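Local coordinates for pyrroline carboxylate reductase (Plasmodium falciparum, PDB 2RCY) that reduces pyrroline-5-carboxylate to proline, the closing step of proline synthesis, with a nicotinamide coenzyme, and is seen here with NADP bound, at the interface of chains A and B. Coordinates in Å, arbitrary orientation; residue numbers count along the deposited sequence, not the author numbering. Chains: chain A/B, Pyrroline carboxylate reductase.

Contact 1: the interface of chains A and B. Residues chain A 171, 174; chain B 205, 208-209, 219-220, 223.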
loop_
_atom_site.group_PDB
_atom_site.type_symbol
_atom_site.label_atom_id
_atom_site.label_comp_id
_atom_site.label_asym_id
_atom_site.label_seq_id
_atom_site.Cartn_x
_atom_site.Cartn_y
_atom_site.Cartn_z
ATOM N N ALA A 171 5.124 25.726 -9.216
ATOM C CA ALA A 171 4.002 25.038 -8.572
ATOM C C ALA A 171 4.449 24.012 -7.532
ATOM O O ALA A 171 3.829 23.899 -6.477
ATOM C CB ALA A 171 3.110 24.383 -9.612
ATOM N N TYR A 174 5.928 26.175 -4.706
ATOM C CA TYR A 174 4.794 26.779 -3.997
ATOM C C TYR A 174 4.121 25.791 -3.051
ATOM O O TYR A 174 3.792 26.145 -1.919
ATOM C CB TYR A 174 3.749 27.340 -4.970
ATOM C CG TYR A 174 4.160 28.589 -5.725
ATOM C CD1 TYR A 174 4.895 29.607 -5.107
ATOM C CD2 TYR A 174 3.783 28.769 -7.055
ATOM C CE1 TYR A 174 5.260 30.757 -5.806
ATOM C CE2 TYR A 174 4.140 29.912 -7.760
ATOM C CZ TYR A 174 4.877 30.900 -7.132
ATOM O OH TYR A 174 5.223 32.027 -7.839
ATOM N N SER B 205 10.455 31.491 -7.169
ATOM C CA SER B 205 9.218 31.162 -6.456
ATOM C C SER B 205 9.169 31.760 -5.050
ATOM O O SER B 205 8.140 32.294 -4.639
ATOM C CB SER B 205 9.020 29.646 -6.382
ATOM O OG SER B 205 9.051 29.059 -7.669
HETATM N N MSE B 208 8.593 35.390 -5.297
HETATM C CA MSE B 208 7.184 35.643 -5.592
HETATM C C MSE B 208 6.333 35.645 -4.326
HETATM O O MSE B 208 5.460 36.497 -4.169
HETATM C CB MSE B 208 6.641 34.605 -6.576
HETATM C CG MSE B 208 7.132 34.768 -8.003
HETATM SE SE MSE B 208 6.318 36.274 -8.925
HETATM C CE MSE B 208 4.550 35.520 -9.264
ATOM N N VAL B 209 6.603 34.696 -3.430
ATOM C CA VAL B 209 5.854 34.560 -2.179
ATOM C C VAL B 209 5.950 35.819 -1.307
ATOM O O VAL B 209 4.925 36.389 -0.926
ATOM C CB VAL B 209 6.283 33.301 -1.372
ATOM C CG1 VAL B 209 5.536 33.224 -0.047
ATOM C CG2 VAL B 209 6.034 32.034 -2.180
ATOM N N LEU B 219 -0.791 31.727 -5.934
ATOM C CA LEU B 219 0.383 31.767 -6.803
ATOM C C LEU B 219 0.603 30.411 -7.472
ATOM O O LEU B 219 1.061 30.337 -8.616
ATOM C CB LEU B 219 1.626 32.186 -6.009
ATOM C CG LEU B 219 1.674 33.621 -5.466
ATOM C CD1 LEU B 219 2.713 33.748 -4.366
ATOM C CD2 LEU B 219 1.939 34.628 -6.578
ATOM N N LYS B 220 0.269 29.350 -6.740
ATOM C CA LYS B 220 0.278 27.983 -7.255
ATOM C C LYS B 220 -0.823 27.781 -8.299
ATOM O O LYS B 220 -0.622 27.073 -9.282
ATOM C CB LYS B 220 0.115 26.991 -6.097
ATOM C CG LYS B 220 0.126 25.514 -6.485
ATOM C CD LYS B 220 -0.298 24.624 -5.316
ATOM C CE LYS B 220 -1.760 24.833 -4.939
ATOM N NZ LYS B 220 -2.133 24.102 -3.699
ATOM N N ILE B 223 -0.142 29.255 -12.072
ATOM C CA ILE B 223 0.720 28.494 -12.972
ATOM C C ILE B 223 -0.020 27.313 -13.622
ATOM O O ILE B 223 0.465 26.710 -14.584
ATOM C CB ILE B 223 2.042 28.066 -12.254
ATOM C CG1 ILE B 223 2.823 27.033 -13.073
ATOM C CG2 ILE B 223 1.767 27.557 -10.848
ATOM C CD1 ILE B 223 4.143 26.660 -12.472
HETATM O O HOH W 1 2.800 32.534 -9.361
#
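A:Tyr174 meets B:Leu219 and B:Met208, its phenol passing from helix 169-186 of A between helices 191-211 and 216-222 of B. Pyrroline-5-carboxylate reductases pair through an all-helical dimerisation region, and this patch is part of that two-fold interface. The clearest ring contact is a CH-pi one: B:Leu219 CB lies over one face of the A:Tyr174 phenol, 3.8 Å from the ring centroid and offset toward the rim, and the two side chains cross at about a right angle. On the CE1 side of the ring, B:Ser205 and B:Val209 come from helix 191-211, with B:Val209 CG2 3.9 Å from A:Tyr174 CE1. The other side meets main chain of helix 216-222, B:Lys220 CA approaching A:Tyr174 CD2 at 3.6 Å. B:Lys220 packs through its backbone and CB, the latter near A:Tyr174 CB.

The phenol hydroxyl reaches the start of the B:Met208 side chain, a selenomethionine, near both CB and CG. A water links this hydroxyl to B as well, standing 2.9 Å from A:Tyr174 OH and 2.9 Å from the backbone carbonyl oxygen B:Leu219 O. The angle at the water between A:Tyr174 OH and B:Leu219 O is 104°, compatible with one water bridging both.

One turn earlier on the same helix, A:Ala171 extends the patch: its CB is 3.7 Å from B:Ile223 CG2, with B:Ile223 CD1 also close.

Behind the first shell, torsions and a contact within B appear to help set these positions. A:Tyr174 CG stands opposite its own carbonyl carbon (chi1 -71°), which points the ring out toward B. Within B, the bends of B:Met208 at chi2 and chi3 return its terminal methyl CE to 3.8 Å from B:Leu219 CD2, a contact between the two helices that flank the phenol, which may help hold their spacing.

Contact 2: the interface of chains A and B. Residues chain A 161, 247, 250-251, 254; chain B 182-183, 186-187.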
loop_
_atom_site.group_PDB
_atom_site.type_symbol
_atom_site.label_atom_id
_atom_site.label_comp_id
_atom_site.label_asym_id
_atom_site.label_seq_id
_atom_site.Cartn_x
_atom_site.Cartn_y
_atom_site.Cartn_z
ATOM N N ILE A 161 11.174 18.197 -20.861
ATOM C CA ILE A 161 11.669 18.024 -19.491
ATOM C C ILE A 161 11.989 19.373 -18.829
ATOM O O ILE A 161 11.747 19.558 -17.633
ATOM C CB ILE A 161 12.876 17.021 -19.408
ATOM C CG1 ILE A 161 13.412 16.897 -17.975
ATOM C CG2 ILE A 161 13.997 17.402 -20.369
ATOM C CD1 ILE A 161 12.442 16.279 -16.996
HETATM N N MSE A 247 10.249 13.188 -8.455
HETATM C CA MSE A 247 10.696 12.695 -9.761
HETATM C C MSE A 247 9.535 12.257 -10.655
HETATM O O MSE A 247 9.536 12.521 -11.859
HETATM C CB MSE A 247 11.682 11.535 -9.594
HETATM C CG MSE A 247 13.033 11.925 -9.013
HETATM SE SE MSE A 247 14.278 10.425 -8.999
HETATM C CE MSE A 247 14.589 10.287 -10.921
ATOM N N VAL A 250 7.555 15.409 -11.967
ATOM C CA VAL A 250 8.283 16.019 -13.075
ATOM C C VAL A 250 8.105 15.201 -14.356
ATOM O O VAL A 250 7.804 15.756 -15.411
ATOM C CB VAL A 250 9.791 16.189 -12.741
ATOM C CG1 VAL A 250 10.560 16.722 -13.942
ATOM C CG2 VAL A 250 9.979 17.115 -11.546
ATOM N N GLU A 251 8.274 13.884 -14.248
ATOM C CA GLU A 251 8.163 12.986 -15.397
ATOM C C GLU A 251 6.743 12.924 -15.969
ATOM O O GLU A 251 6.567 12.849 -17.187
ATOM C CB GLU A 251 8.668 11.585 -15.040
ATOM C CG GLU A 251 8.816 10.660 -16.245
ATOM C CD GLU A 251 9.731 9.480 -15.989
ATOM O OE1 GLU A 251 10.762 9.648 -15.303
ATOM O OE2 GLU A 251 9.425 8.383 -16.495
ATOM N N CYS A 254 6.411 15.956 -17.913
ATOM C CA CYS A 254 7.227 15.790 -19.114
ATOM C C CYS A 254 6.508 14.979 -20.197
ATOM O O CYS A 254 6.632 15.283 -21.390
ATOM C CB CYS A 254 8.568 15.144 -18.757
ATOM S SG CYS A 254 9.684 14.885 -20.153
ATOM N N ASP B 182 17.661 15.052 -10.339
ATOM C CA ASP B 182 17.573 13.644 -10.740
ATOM C C ASP B 182 16.502 13.381 -11.797
ATOM O O ASP B 182 16.679 12.531 -12.674
ATOM C CB ASP B 182 17.314 12.756 -9.519
ATOM C CG ASP B 182 18.581 12.412 -8.765
ATOM O OD1 ASP B 182 19.676 12.835 -9.191
ATOM O OD2 ASP B 182 18.485 11.708 -7.743
ATOM N N ALA B 183 15.396 14.113 -11.696
ATOM C CA ALA B 183 14.297 13.996 -12.641
ATOM C C ALA B 183 14.669 14.601 -13.994
ATOM O O ALA B 183 14.241 14.110 -15.041
ATOM C CB ALA B 183 13.057 14.658 -12.079
ATOM N N LYS B 186 17.343 12.128 -15.574
ATOM C CA LYS B 186 16.665 10.922 -16.061
ATOM C C LYS B 186 15.991 11.112 -17.423
ATOM O O LYS B 186 15.951 10.186 -18.235
ATOM C CB LYS B 186 15.639 10.416 -15.033
ATOM C CG LYS B 186 14.970 9.104 -15.428
ATOM C CD LYS B 186 13.947 8.640 -14.411
ATOM C CE LYS B 186 13.316 7.327 -14.846
ATOM N NZ LYS B 186 12.315 7.490 -15.934
ATOM N N ASN B 187 15.463 12.310 -17.662
ATOM C CA ASN B 187 14.721 12.586 -18.889
ATOM C C ASN B 187 15.485 13.405 -19.938
ATOM O O ASN B 187 14.875 14.045 -20.800
ATOM C CB ASN B 187 13.370 13.233 -18.562
ATOM C CG ASN B 187 12.461 12.320 -17.755
ATOM O OD1 ASN B 187 12.212 12.562 -16.576
ATOM N ND2 ASN B 187 11.967 11.263 -18.386
#
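A:Glu251 and B:Lys186 meet at about a right angle, a salt bridge joining helix 242-260 of A to the last turn of helix 169-186 of B. The ammonium B:Lys186 NZ donates to the carboxylate oxygen A:Glu251 OE1 at 2.7 Å, arriving on its syn side and 17° out of the carboxylate plane. A:Glu251 OE2, at 3.1 Å from B:Lys186 NZ, accepts a second, weak bond, so the carboxylate is gripped unevenly. The lysine runs straight as far as CE and then turns at its last torsion (chi4 -76°), bringing the amine round to the glutamate.

B:Asn187 also crosses A:Glu251 at about a right angle, and its amide plane is turned 87° from the carboxylate. The near-perpendicular groups meet by packing, A:Glu251 CG lying 3.9 Å from B:Asn187 ND2.

Apolar groups fit together beside the salt bridge. The small methyl B:Ala183 CB probably lets the helices approach closely, lying 3.7 Å from A:Val250 CB and also near A:Met247 CA. A:Met247, a selenomethionine, crosses B:Asp182 obliquely, touching the aspartate through its CB. A bend at chi3 directs the selenomethionine methyl toward the backbone carbonyl of B:Asp182 and the aliphatic stem of B:Lys186, whose CD is 3.9 Å from A:Met247 CE.

From helix 159-167, A:Ile161 crosses B:Asn187 at about a right angle. Its longer branch leads the approach, and the terminal methyl A:Ile161 CD1 sits 3.5 Å from B:Asn187 CB and 3.4 Å from the carbonyl oxygen B:Ala183 O.

The C-alpha centres of contact 1 and contact 2 are about 20 Å apart, and the two share helix 169-186, though no residue: contact 1 uses its early turns in A, contact 2 its final turns in B. Because the interface is two-fold symmetric, this helix in each subunit serves both kinds of contact. Both patches lie in the sequence region assigned to dimerisation. The separated anchors probably help fix the relative orientation of the two subunits, a pair within a deposited assembly of ten copies.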